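Local coordinates for protein transketolase (Campylobacter jejuni, PDB 3L84) that belongs to the transketolase family of thiamine diphosphate-binding enzymes, assembling as a pair of identical subunits whose chains each combine three alpha/beta domains, at residues N11-L16 with I38-S43; P423-A428 with S460-M465; A544-K549 with K624-I629. One frame throughout, in Å; residues are numbered along the deposited sequence. Where two conformers were deposited one is given.

Contact 1: N11-L16 with I38-S43; sequences NTLRFL and ILSVLS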
ATOM      1  N   ASN A  11     -25.452  13.517  26.075  1.00  8.87           N
ATOM      2  CA  ASN A  11     -25.853  14.697  25.349  1.00  8.62           C
ATOM      3  C   ASN A  11     -24.835  15.836  25.455  1.00  8.28           C
ATOM      4  O   ASN A  11     -24.663  16.596  24.508  1.00  8.99           O
ATOM      5  CB  ASN A  11     -27.269  15.117  25.774  1.00  8.92           C
ATOM      6  CG  ASN A  11     -28.324  14.177  25.216  1.00 10.63           C
ATOM      7  OD1 ASN A  11     -28.100  13.525  24.193  1.00 12.06           O
ATOM      8  ND2 ASN A  11     -29.468  14.082  25.881  1.00 11.96           N
ATOM      9  N   THR A  12     -24.128  15.914  26.579  1.00  8.44           N
ATOM     10  CA  THR A  12     -23.031  16.877  26.728  1.00  8.39           C
ATOM     11  C   THR A  12     -21.994  16.594  25.654  1.00  8.93           C
ATOM     12  O   THR A  12     -21.531  17.507  24.965  1.00  8.69           O
ATOM     13  CB  THR A  12     -22.415  16.824  28.130  1.00  8.52           C
ATOM     14  OG1 THR A  12     -23.436  17.155  29.098  1.00  8.80           O
ATOM     15  CG2 THR A  12     -21.262  17.832  28.265  1.00 10.09           C
ATOM     16  N   LEU A  13     -21.606  15.331  25.513  1.00  8.70           N
ATOM     17  CA  LEU A  13     -20.661  14.960  24.452  1.00  8.93           C
ATOM     18  C   LEU A  13     -21.213  15.276  23.069  1.00  9.16           C
ATOM     19  O   LEU A  13     -20.463  15.753  22.206  1.00  9.41           O
ATOM     20  CB  LEU A  13     -20.297  13.477  24.540  1.00  9.50           C
ATOM     21  CG  LEU A  13     -19.441  12.996  25.714  1.00  9.03           C
ATOM     22  CD1 LEU A  13     -19.570  11.467  25.864  1.00 11.59           C
ATOM     23  CD2 LEU A  13     -17.977  13.427  25.580  1.00 11.65           C
ATOM     24  N   ARG A  14     -22.493  14.970  22.815  1.00  9.33           N
ATOM     25  CA  ARG A  14     -23.090  15.260  21.512  1.00  9.29           C
ATOM     26  C   ARG A  14     -22.997  16.726  21.175  1.00  9.35           C
ATOM     27  O   ARG A  14     -22.605  17.095  20.056  1.00  9.05           O
ATOM     28  CB  ARG A  14     -24.576  14.895  21.480  1.00  8.58           C
ATOM     29  CG  ARG A  14     -24.903  13.412  21.492  1.00  9.60           C
ATOM     30  CD  ARG A  14     -26.388  13.194  21.206  1.00 10.80           C
ATOM     31  NE  ARG A  14     -26.547  11.805  20.867  1.00 11.59           N
ATOM     32  CZ  ARG A  14     -26.673  10.801  21.710  1.00 10.66           C
ATOM     33  NH1 ARG A  14     -26.902  10.963  22.994  1.00 10.92           N
ATOM     34  NH2 ARG A  14     -26.588   9.571  21.218  1.00 12.05           N
ATOM     35  N   PHE A  15     -23.332  17.589  22.125  1.00  8.86           N
ATOM     36  CA  PHE A  15     -23.434  19.029  21.776  1.00  9.41           C
ATOM     37  C   PHE A  15     -22.094  19.746  21.780  1.00  9.35           C
ATOM     38  O   PHE A  15     -21.894  20.655  20.974  1.00  9.76           O
ATOM     39  CB  PHE A  15     -24.508  19.734  22.597  1.00  9.60           C
ATOM     40  CG  PHE A  15     -25.880  19.117  22.401  1.00  9.64           C
ATOM     41  CD1 PHE A  15     -26.367  18.899  21.106  1.00 13.34           C
ATOM     42  CD2 PHE A  15     -26.674  18.767  23.478  1.00 11.63           C
ATOM     43  CE1 PHE A  15     -27.611  18.317  20.896  1.00 14.15           C
ATOM     44  CE2 PHE A  15     -27.923  18.182  23.269  1.00 13.53           C
ATOM     45  CZ  PHE A  15     -28.371  17.956  21.990  1.00 13.33           C
ATOM     46  N   LEU A  16     -21.123  19.288  22.573  1.00  9.44           N
ATOM     47  CA  LEU A  16     -19.756  19.784  22.392  1.00  9.64           C
ATOM     48  C   LEU A  16     -19.257  19.434  21.005  1.00  9.76           C
ATOM     49  O   LEU A  16     -18.713  20.276  20.293  1.00  9.88           O
ATOM     50  CB  LEU A  16     -18.796  19.224  23.464  1.00  9.78           C
ATOM     51  CG  LEU A  16     -18.911  19.781  24.881  1.00 10.32           C
ATOM     52  CD1 LEU A  16     -17.855  19.158  25.753  1.00 12.30           C
ATOM     53  CD2 LEU A  16     -18.761  21.328  24.905  1.00 14.14           C
ATOM     54  N   ILE A  38     -22.377   5.157  23.887  1.00  8.52           N
ATOM     55  CA  ILE A  38     -21.330   4.192  24.140  1.00  8.53           C
ATOM     56  C   ILE A  38     -20.185   4.811  24.929  1.00  8.11           C
ATOM     57  O   ILE A  38     -19.713   4.230  25.894  1.00  8.43           O
ATOM     58  CB  ILE A  38     -20.829   3.579  22.816  1.00  8.65           C
ATOM     59  CG1 ILE A  38     -21.924   2.697  22.183  1.00 10.83           C
ATOM     60  CG2 ILE A  38     -19.498   2.803  23.034  1.00  8.57           C
ATOM     61  CD1 ILE A  38     -21.704   2.363  20.689  1.00 10.67           C
ATOM     62  N   LEU A  39     -19.685   5.976  24.488  1.00  8.68           N
ATOM     63  CA  LEU A  39     -18.559   6.603  25.204  1.00  9.14           C
ATOM     64  C   LEU A  39     -18.919   7.009  26.621  1.00  9.22           C
ATOM     65  O   LEU A  39     -18.103   6.885  27.520  1.00  9.83           O
ATOM     66  CB  LEU A  39     -17.978   7.758  24.375  1.00  9.70           C
ATOM     67  CG  LEU A  39     -16.661   8.312  24.934  1.00  9.84           C
ATOM     68  CD1 LEU A  39     -15.556   7.286  25.075  1.00 11.37           C
ATOM     69  CD2 LEU A  39     -16.197   9.473  24.037  1.00 10.67           C
ATOM     70  N   SER A  40     -20.141   7.478  26.826  1.00  8.83           N
ATOM     71  CA  SER A  40     -20.569   7.808  28.167  0.50  9.02           C
ATOM     72  C   SER A  40     -20.491   6.628  29.109  1.00  8.36           C
ATOM     73  O   SER A  40     -19.987   6.739  30.218  1.00  8.93           O
ATOM     74  CB  SER A  40     -21.970   8.364  28.107  0.50  9.29           C
ATOM     75  OG  SER A  40     -21.912   9.588  27.420  0.50  8.64           O
ATOM     76  N   VAL A  41     -20.979   5.468  28.668  1.00  7.52           N
ATOM     77  CA  VAL A  41     -20.855   4.277  29.493  1.00  8.02           C
ATOM     78  C   VAL A  41     -19.407   3.810  29.642  1.00  7.97           C
ATOM     79  O   VAL A  41     -18.945   3.464  30.711  1.00  8.71           O
ATOM     80  CB  VAL A  41     -21.707   3.137  28.938  1.00  8.23           C
ATOM     81  CG1 VAL A  41     -21.574   1.912  29.802  1.00  8.67           C
ATOM     82  CG2 VAL A  41     -23.185   3.561  28.870  1.00 10.20           C
ATOM     83  N   LEU A  42     -18.670   3.831  28.535  1.00  8.08           N
ATOM     84  CA  LEU A  42     -17.269   3.429  28.559  1.00  8.84           C
ATOM     85  C   LEU A  42     -16.461   4.265  29.542  1.00  8.59           C
ATOM     86  O   LEU A  42     -15.519   3.752  30.141  1.00  9.84           O
ATOM     87  CB  LEU A  42     -16.663   3.513  27.139  1.00  9.03           C
ATOM     88  CG  LEU A  42     -15.238   3.014  26.993  1.00  8.96           C
ATOM     89  CD1 LEU A  42     -15.040   1.564  27.412  1.00  9.89           C
ATOM     90  CD2 LEU A  42     -14.800   3.180  25.538  1.00 10.97           C
ATOM     91  N   SER A  43     -16.804   5.536  29.732  1.00  9.02           N
ATOM     92  CA  SER A  43     -16.083   6.378  30.689  1.00  9.68           C
ATOM     93  C   SER A  43     -16.061   5.803  32.117  1.00 10.33           C
ATOM     94  O   SER A  43     -15.145   6.106  32.888  1.00 11.53           O
ATOM     95  CB  SER A  43     -16.633   7.809  30.720  1.00  9.48           C
ATOM     96  OG  SER A  43     -17.883   7.889  31.385  1.00  9.70           O
TER

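Contact 2: P423-A428 with S460-M465; sequences PAARIA and STFRAM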
ATOM      1  N   PRO A 423       1.340   3.082   3.798  1.00  5.88           N
ATOM      2  CA  PRO A 423       0.439   4.009   4.532  1.00  6.31           C
ATOM      3  C   PRO A 423       0.712   4.021   6.021  1.00  6.43           C
ATOM      4  O   PRO A 423       0.585   5.047   6.684  1.00  7.16           O
ATOM      5  CB  PRO A 423      -0.966   3.458   4.225  1.00  6.71           C
ATOM      6  CG  PRO A 423      -0.807   2.748   2.956  1.00  7.25           C
ATOM      7  CD  PRO A 423       0.580   2.110   2.989  1.00  7.76           C
ATOM      8  N   ALA A 424       1.091   2.879   6.599  1.00  6.67           N
ATOM      9  CA  ALA A 424       1.438   2.783   8.007  1.00  5.94           C
ATOM     10  C   ALA A 424       2.816   3.357   8.279  1.00  6.06           C
ATOM     11  O   ALA A 424       3.031   3.980   9.311  1.00  6.51           O
ATOM     12  CB  ALA A 424       1.361   1.303   8.478  1.00  7.38           C
ATOM     13  N   ALA A 425       3.774   3.180   7.361  1.00  6.25           N
ATOM     14  CA  ALA A 425       5.049   3.867   7.500  1.00  6.06           C
ATOM     15  C   ALA A 425       4.850   5.374   7.585  1.00  5.68           C
ATOM     16  O   ALA A 425       5.532   6.070   8.333  1.00  6.25           O
ATOM     17  CB  ALA A 425       6.014   3.488   6.360  1.00  6.51           C
ATOM     18  N   ARG A 426       3.905   5.893   6.811  1.00  5.75           N
ATOM     19  CA  ARG A 426       3.636   7.302   6.828  1.00  5.42           C
ATOM     20  C   ARG A 426       3.137   7.754   8.189  1.00  5.34           C
ATOM     21  O   ARG A 426       3.496   8.859   8.619  1.00  5.75           O
ATOM     22  CB  ARG A 426       2.611   7.638   5.752  1.00  5.65           C
ATOM     23  CG  ARG A 426       2.614   9.090   5.376  1.00  5.87           C
ATOM     24  CD  ARG A 426       1.561   9.422   4.279  1.00  4.60           C
ATOM     25  NE  ARG A 426       1.844  10.714   3.667  1.00  5.58           N
ATOM     26  CZ  ARG A 426       1.201  11.846   3.916  1.00  5.60           C
ATOM     27  NH1 ARG A 426       0.196  11.888   4.760  1.00  6.27           N
ATOM     28  NH2 ARG A 426       1.579  12.941   3.277  1.00  6.10           N
ATOM     29  N   ILE A 427       2.320   6.960   8.870  1.00  5.84           N
ATOM     30  CA  ILE A 427       1.897   7.300  10.224  1.00  6.01           C
ATOM     31  C   ILE A 427       3.096   7.317  11.176  1.00  5.71           C
ATOM     32  O   ILE A 427       3.184   8.193  12.060  1.00  5.80           O
ATOM     33  CB  ILE A 427       0.801   6.350  10.722  1.00  6.81           C
ATOM     34  CG1 ILE A 427      -0.471   6.475   9.886  1.00 10.56           C
ATOM     35  CG2 ILE A 427       0.497   6.596  12.206  1.00 10.41           C
ATOM     36  CD1 ILE A 427      -1.307   7.734  10.254  1.00 14.02           C
ATOM     37  N   ALA A 428       4.019   6.386  11.044  1.00  5.76           N
ATOM     38  CA  ALA A 428       5.249   6.432  11.843  1.00  5.28           C
ATOM     39  C   ALA A 428       5.964   7.759  11.662  1.00  5.62           C
ATOM     40  O   ALA A 428       6.455   8.374  12.626  1.00  5.95           O
ATOM     41  CB  ALA A 428       6.154   5.257  11.489  1.00  6.07           C
ATOM     42  N   SER A 460      12.828   6.491  -4.218  1.00  6.66           N
ATOM     43  CA  SER A 460      12.256   7.830  -4.401  1.00  7.30           C
ATOM     44  C   SER A 460      11.115   8.081  -3.417  1.00  7.73           C
ATOM     45  O   SER A 460      10.996   9.154  -2.847  1.00  7.41           O
ATOM     46  CB  SER A 460      11.745   8.061  -5.806  1.00  7.78           C
ATOM     47  OG  SER A 460      12.775   8.103  -6.763  1.00 10.39           O
ATOM     48  N   THR A 461      10.227   7.104  -3.250  1.00  6.41           N
ATOM     49  CA  THR A 461       9.120   7.210  -2.312  1.00  5.98           C
ATOM     50  C   THR A 461       9.592   7.483  -0.900  1.00  6.22           C
ATOM     51  O   THR A 461       9.111   8.427  -0.266  1.00  7.64           O
ATOM     52  CB  THR A 461       8.276   5.958  -2.302  1.00  7.23           C
ATOM     53  OG1 THR A 461       7.707   5.770  -3.607  1.00  7.77           O
ATOM     54  CG2 THR A 461       7.175   5.982  -1.248  1.00  7.84           C
ATOM     55  N   PHE A 462      10.522   6.674  -0.402  1.00  6.34           N
ATOM     56  CA  PHE A 462      10.973   6.841   0.964  1.00  7.05           C
ATOM     57  C   PHE A 462      11.774   8.123   1.166  1.00  6.74           C
ATOM     58  O   PHE A 462      11.631   8.766   2.209  1.00  8.10           O
ATOM     59  CB  PHE A 462      11.678   5.570   1.480  1.00  7.99           C
ATOM     60  CG  PHE A 462      10.716   4.599   2.005  1.00  9.67           C
ATOM     61  CD1 PHE A 462       9.972   3.818   1.184  1.00 10.86           C
ATOM     62  CD2 PHE A 462      10.551   4.504   3.388  1.00 12.92           C
ATOM     63  CE1 PHE A 462       8.957   2.956   1.746  1.00 14.08           C
ATOM     64  CE2 PHE A 462       9.622   3.655   3.920  1.00 14.59           C
ATOM     65  CZ  PHE A 462       8.804   2.931   3.113  1.00 13.47           C
ATOM     66  N   ARG A 463      12.557   8.537   0.191  1.00  5.90           N
ATOM     67  CA  ARG A 463      13.257   9.800   0.296  1.00  5.74           C
ATOM     68  C   ARG A 463      12.295  10.957   0.265  1.00  7.27           C
ATOM     69  O   ARG A 463      12.496  11.928   1.024  1.00  9.56           O
ATOM     70  CB  ARG A 463      14.291   9.938  -0.799  1.00  6.70           C
ATOM     71  CG  ARG A 463      15.453   8.986  -0.603  1.00  6.42           C
ATOM     72  CD  ARG A 463      16.375   9.040  -1.782  1.00  7.22           C
ATOM     73  NE  ARG A 463      17.586   8.247  -1.563  1.00  7.21           N
ATOM     74  CZ  ARG A 463      18.402   7.887  -2.526  1.00  8.70           C
ATOM     75  NH1 ARG A 463      18.093   8.123  -3.792  1.00 10.76           N
ATOM     76  NH2 ARG A 463      19.496   7.181  -2.216  1.00 10.87           N
ATOM     77  N   ALA A 464      11.213  10.896  -0.508  1.00  6.26           N
ATOM     78  CA  ALA A 464      10.261  11.992  -0.593  1.00  6.40           C
ATOM     79  C   ALA A 464       9.385  12.101   0.652  1.00  6.72           C
ATOM     80  O   ALA A 464       8.890  13.185   0.960  1.00  6.89           O
ATOM     81  CB  ALA A 464       9.375  11.838  -1.809  1.00  7.43           C
HETATM   82  N   MSE A 465       9.112  11.004   1.348  1.00  6.41           N
HETATM   83  CA  MSE A 465       8.318  11.023   2.560  1.00  5.90           C
HETATM   84  C   MSE A 465       9.026  11.820   3.661  1.00  6.11           C
HETATM   85  O   MSE A 465      10.151  11.480   4.065  1.00  6.88           O
HETATM   86  CB  MSE A 465       8.061   9.593   3.024  1.00  7.17           C
HETATM   87  CG  MSE A 465       7.229   9.537   4.316  1.00  8.09           C
HETATM   88 SE   MSE A 465       6.643   7.757   4.837  0.70 10.72          SE
HETATM   89  CE  MSE A 465       8.142   6.657   4.203  1.00 11.56           C
TER

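Contact 3: A544-K549 with K624-I629; sequences ANELEK and KLVNFI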
ATOM      1  N   ALA A 544      36.164   5.363 -11.286  1.00  8.34           N
ATOM      2  CA  ALA A 544      37.038   6.490 -11.000  1.00  9.66           C
ATOM      3  C   ALA A 544      38.513   6.090 -11.206  1.00 10.36           C
ATOM      4  O   ALA A 544      39.293   6.845 -11.760  1.00 10.12           O
ATOM      5  CB  ALA A 544      36.818   6.988  -9.586  1.00  9.96           C
ATOM      6  N   ASN A 545      38.872   4.870 -10.824  1.00 11.14           N
ATOM      7  CA  ASN A 545      40.249   4.362 -11.045  1.00 11.98           C
ATOM      8  C   ASN A 545      40.546   4.298 -12.543  1.00 12.26           C
ATOM      9  O   ASN A 545      41.624   4.674 -12.994  1.00 12.64           O
ATOM     10  CB  ASN A 545      40.412   2.955 -10.439  1.00 13.38           C
ATOM     11  CG  ASN A 545      40.539   2.969  -8.944  1.00 18.70           C
ATOM     12  OD1 ASN A 545      40.882   3.998  -8.349  1.00 24.89           O
ATOM     13  ND2 ASN A 545      40.244   1.820  -8.304  1.00 22.61           N
ATOM     14  N   GLU A 546      39.593   3.826 -13.340  1.00 11.47           N
ATOM     15  CA  GLU A 546      39.776   3.803 -14.777  1.00 12.43           C
ATOM     16  C   GLU A 546      39.884   5.219 -15.368  1.00 11.17           C
ATOM     17  O   GLU A 546      40.745   5.479 -16.214  1.00 11.75           O
ATOM     18  CB  GLU A 546      38.653   2.997 -15.452  1.00 13.30           C
ATOM     19  CG  GLU A 546      38.767   2.888 -16.985  1.00 16.23           C
ATOM     20  CD  GLU A 546      40.016   2.156 -17.450  1.00 17.70           C
ATOM     21  OE1 GLU A 546      40.554   1.351 -16.656  1.00 21.41           O
ATOM     22  OE2 GLU A 546      40.449   2.384 -18.612  1.00 21.97           O
ATOM     23  N   LEU A 547      39.022   6.133 -14.929  1.00 11.43           N
ATOM     24  CA  LEU A 547      39.056   7.518 -15.391  1.00 10.29           C
ATOM     25  C   LEU A 547      40.404   8.163 -15.037  1.00 10.87           C
ATOM     26  O   LEU A 547      40.987   8.839 -15.864  1.00 10.60           O
ATOM     27  CB  LEU A 547      37.875   8.328 -14.822  1.00 11.00           C
ATOM     28  CG  LEU A 547      36.482   8.090 -15.432  1.00 10.98           C
ATOM     29  CD1 LEU A 547      35.398   8.530 -14.487  1.00 12.11           C
ATOM     30  CD2 LEU A 547      36.332   8.802 -16.765  1.00 11.69           C
ATOM     31  N   GLU A 548      40.917   7.900 -13.842  1.00 10.54           N
ATOM     32  CA  GLU A 548      42.230   8.414 -13.426  1.00 12.09           C
ATOM     33  C   GLU A 548      43.350   7.835 -14.315  1.00 12.50           C
ATOM     34  O   GLU A 548      44.266   8.561 -14.710  1.00 12.17           O
ATOM     35  CB  GLU A 548      42.473   8.103 -11.948  1.00 12.47           C
ATOM     36  CG  GLU A 548      41.579   8.870 -10.995  1.00 15.62           C
ATOM     37  CD  GLU A 548      42.145  10.182 -10.463  1.00 17.64           C
ATOM     38  OE1 GLU A 548      43.243  10.630 -10.917  1.00 19.38           O
ATOM     39  OE2 GLU A 548      41.487  10.767  -9.579  1.00 17.42           O
ATOM     40  N   LYS A 549      43.263   6.550 -14.655  1.00 12.37           N
ATOM     41  CA  LYS A 549      44.249   5.914 -15.548  1.00 13.64           C
ATOM     42  C   LYS A 549      44.192   6.584 -16.925  1.00 13.17           C
ATOM     43  O   LYS A 549      45.244   6.714 -17.599  1.00 13.01           O
ATOM     44  CB  LYS A 549      43.974   4.405 -15.622  1.00 14.33           C
ATOM     45  CG  LYS A 549      44.788   3.602 -16.583  1.00 19.62           C
ATOM     46  CD  LYS A 549      44.424   2.116 -16.450  1.00 24.12           C
ATOM     47  CE  LYS A 549      45.350   1.250 -17.327  1.00 26.10           C
ATOM     48  NZ  LYS A 549      45.084  -0.206 -17.136  1.00 28.60           N
ATOM     49  N   LYS A 624      30.710   0.719 -19.391  1.00  8.00           N
ATOM     50  CA  LYS A 624      29.539   1.497 -19.800  1.00  7.72           C
ATOM     51  C   LYS A 624      29.448   2.812 -19.038  1.00  7.17           C
ATOM     52  O   LYS A 624      29.082   3.848 -19.592  1.00  8.93           O
ATOM     53  CB  LYS A 624      28.261   0.693 -19.661  1.00  7.64           C
ATOM     54  CG  LYS A 624      28.178  -0.456 -20.666  1.00  7.37           C
ATOM     55  CD  LYS A 624      26.939  -1.268 -20.490  1.00  8.19           C
ATOM     56  CE  LYS A 624      26.715  -2.331 -21.556  1.00  8.40           C
ATOM     57  NZ  LYS A 624      25.461  -3.114 -21.317  1.00 10.08           N
ATOM     58  N   LEU A 625      29.749   2.776 -17.733  1.00  7.54           N
ATOM     59  CA  LEU A 625      29.673   3.991 -16.957  1.00  7.44           C
ATOM     60  C   LEU A 625      30.745   4.987 -17.380  1.00  7.53           C
ATOM     61  O   LEU A 625      30.475   6.164 -17.543  1.00  8.66           O
ATOM     62  CB  LEU A 625      29.736   3.693 -15.452  1.00  7.72           C
ATOM     63  CG  LEU A 625      29.742   4.913 -14.554  1.00  8.37           C
ATOM     64  CD1 LEU A 625      28.519   5.799 -14.762  1.00  8.03           C
ATOM     65  CD2 LEU A 625      29.820   4.473 -13.076  1.00  9.09           C
ATOM     66  N   VAL A 626      31.951   4.509 -17.602  1.00  8.37           N
ATOM     67  CA  VAL A 626      33.006   5.396 -18.097  1.00  9.13           C
ATOM     68  C   VAL A 626      32.659   6.003 -19.451  1.00  9.59           C
ATOM     69  O   VAL A 626      32.878   7.179 -19.672  1.00 10.04           O
ATOM     70  CB  VAL A 626      34.341   4.658 -18.160  1.00  8.90           C
ATOM     71  CG1 VAL A 626      35.407   5.445 -18.982  1.00  9.10           C
ATOM     72  CG2 VAL A 626      34.862   4.361 -16.751  1.00  9.73           C
ATOM     73  N   ASN A 627      32.107   5.203 -20.352  1.00  8.72           N
ATOM     74  CA  ASN A 627      31.650   5.743 -21.648  1.00 10.21           C
ATOM     75  C   ASN A 627      30.591   6.824 -21.499  1.00  9.50           C
ATOM     76  O   ASN A 627      30.638   7.837 -22.203  1.00 10.30           O
ATOM     77  CB  ASN A 627      31.213   4.606 -22.576  1.00 11.70           C
ATOM     78  CG  ASN A 627      32.385   3.863 -23.153  1.00 16.37           C
ATOM     79  OD1 ASN A 627      33.525   4.341 -23.131  1.00 19.88           O
ATOM     80  ND2 ASN A 627      32.118   2.662 -23.663  1.00 21.11           N
ATOM     81  N   PHE A 628      29.657   6.632 -20.569  1.00  8.06           N
ATOM     82  CA  PHE A 628      28.649   7.625 -20.274  1.00  8.10           C
ATOM     83  C   PHE A 628      29.285   8.923 -19.732  1.00  9.40           C
ATOM     84  O   PHE A 628      28.958  10.032 -20.186  1.00 10.13           O
ATOM     85  CB  PHE A 628      27.675   7.029 -19.265  1.00  8.37           C
ATOM     86  CG  PHE A 628      26.613   7.985 -18.801  1.00  8.24           C
ATOM     87  CD1 PHE A 628      25.439   8.177 -19.539  1.00 10.83           C
ATOM     88  CD2 PHE A 628      26.770   8.687 -17.626  1.00  9.93           C
ATOM     89  CE1 PHE A 628      24.467   9.061 -19.104  1.00  9.91           C
ATOM     90  CE2 PHE A 628      25.784   9.544 -17.166  1.00 11.19           C
ATOM     91  CZ  PHE A 628      24.628   9.750 -17.905  1.00 10.40           C
ATOM     92  N   ILE A 629      30.207   8.790 -18.777  1.00  9.18           N
ATOM     93  CA  ILE A 629      30.849   9.960 -18.161  1.00  9.33           C
ATOM     94  C   ILE A 629      31.660  10.745 -19.202  1.00  9.53           C
ATOM     95  O   ILE A 629      31.699  11.971 -19.154  1.00 10.21           O
ATOM     96  CB  ILE A 629      31.703   9.520 -16.977  1.00  8.47           C
ATOM     97  CG1 ILE A 629      30.781   8.984 -15.861  1.00  9.76           C
ATOM     98  CG2 ILE A 629      32.603  10.661 -16.457  1.00  9.72           C
ATOM     99  CD1 ILE A 629      31.488   8.370 -14.684  1.00 11.16           C
TER

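Contact 1: N11-L16 with I38-S43
L13 alone carries the packing of 11-16 against L39 and S40 of 38-43, and its chain illustrates how a single leucine can span the gap between two helices. From a backbone whose nearest counterpart is S40, with the two CA atoms 8.1 Å apart, CB points at the second helix but stops short of it. CG sits beside the backbone N, opposite the carbonyl carbon (chi1 -69°), and from there the two methyl branches part company. CD1 does the touching: it lies 3.4 Å from OG of S40, a distance made doubtful by a second conformer of the serine, and 4.1 Å from N of S40. CB of L39 comes to 4.3 Å from CD1 of L13, roughly at right angles to the direction of S40 OG. The leucine methyl thus meets the hydroxyl oxygen at the tip of S40 and, more distantly, the backbone N of the same residue. L13 also packs on L78 of helix 69-79, and L39 on L71 and F75 of that helix, which therefore serves both partners.

The oxygen that CD1 approaches is not left to the methyl. S40 OG bonds to A36 O, one turn back in its own helix. S40 O in turn accepts a 2.7 Å bond from S43 OG.

R14 NH1 donates to N11 OD1 within helix 3-24, at 3.1 Å, whereas NH2 reaches the other helix just ahead of 38-43, with a salt bridge to D37 and a hydrogen bond to L33 O. Within the thiamine diphosphate-binding domain, the implication is a division of labour: a leucine methyl against a serine hydroxyl and a leucine CB supplies non-specific packing, while directional bonds between the helices come from the buried R14.

Contact 2: P423-A428 with S460-M465
A425, R426, F462 and M465 make up this contact, and their interactions fall into two kinds: van der Waals packing between helix 418-431 and the end of the other segment, and a polar reach past it into the second subunit.

The packing turns on M465, modelled as selenomethionine, the first residue to leave helical geometry at the end of helix 458-464. Its chain runs out with CG anti to the backbone N (chi1 180°) and bends only at the last torsion, chi3 33°. SE is thereby laid against main chain rather than side chain, 3.6 Å from CA of R426 and 4.0 Å from O of A425, while CE turns back to within 4.4 Å of CB of A425. That same alanine methyl also meets the aromatic ring of F462, with 4.3 Å between CB of A425 and CZ of F462, in an oblique approach. The ring of F462 also makes edge-to-face stacks with F439 and F468.

The polar part starts at R426, whose CB lies 4.1 Å from SE of M465 but whose extended chain carries the guanidinium away. NE forms a salt bridge with E457 of the second subunit, while NH1 and NH2 make hydrogen bonds to P451 O and Q454 O of that subunit. T461 OG1 is hydrogen-bonded to T461 OG1 of the second subunit.

Helix 418-431 links the parallel strands 408-414 and 436-440 as a beta-alpha-beta crossover of the pyrimidine-binding domain, and its packing on helix 458-464 at the subunit boundary fits the transketolase family, in which this domain contributes to a dimer interface.

Contact 3: A544-K549 with K624-I629
L547 fits between V626 and I629 in the tight half of this contact, while E546 brushes V626 on the looser side, open in part to solvent. Both methyls of the leucine are used. CD1 of L547 is 3.9 Å from CD1 of I629 and 4.0 Å from CG2 of the same isoleucine, so it faces both of its branches. The other methyl, CD2 of L547, is 4.1 Å from CG1 of V626. The leucine and the valine slide past one another in opposite directions, whereas the leucine meets the isoleucine at a slant. With CG of L547 set beside its own backbone N (chi1 -75°), the fork of the side chain opens onto the second helix.

Beneath this cluster lies the sheet of the C-terminal transketolase domain. L547 and I629 both rest on L530, L547 reaches C554 as well, and I629 also touches F528. Helix 537-549 is the connection of a beta-alpha-beta crossover between strands 528-532 and 554-558, which lie parallel and next to each other. Helix 622-629, close to the chain's end, packs beside it with a signed angle of -56° between the segment axes, which come within 10.1 Å of each other.

Away from the sheet the packing thins. CG of E546 approaches CG2 of V626 to 4.2 Å, the two side chains meeting at about a right angle. Only aliphatic atoms touch: with CG anti to the backbone N and a bend at chi2 (63°), the carboxylate of the partly exposed E546 turns elsewhere, OE2 accepting a bond from Q550 NE2.

In the fold
The three contacts are strung in series along the chain, each joining two helices of one domain, and no two touch. Contacts 1 and 3 lie on opposite sides of the chain's centre, about 71 Å apart between centres, with the centre of contact 2 about 10 Å from the centre of the chain. All touching residues of contacts 1 and 2 are buried; contact 3 alone includes a partly exposed one. Their chemistry follows their place: contact 1 sets a leucine against a serine, its arginine bonding within the chain just outside the segments, contact 2 sends its charge to the second subunit, and contact 3, whose segments no other chain touches, rests mainly on branched aliphatic side chains.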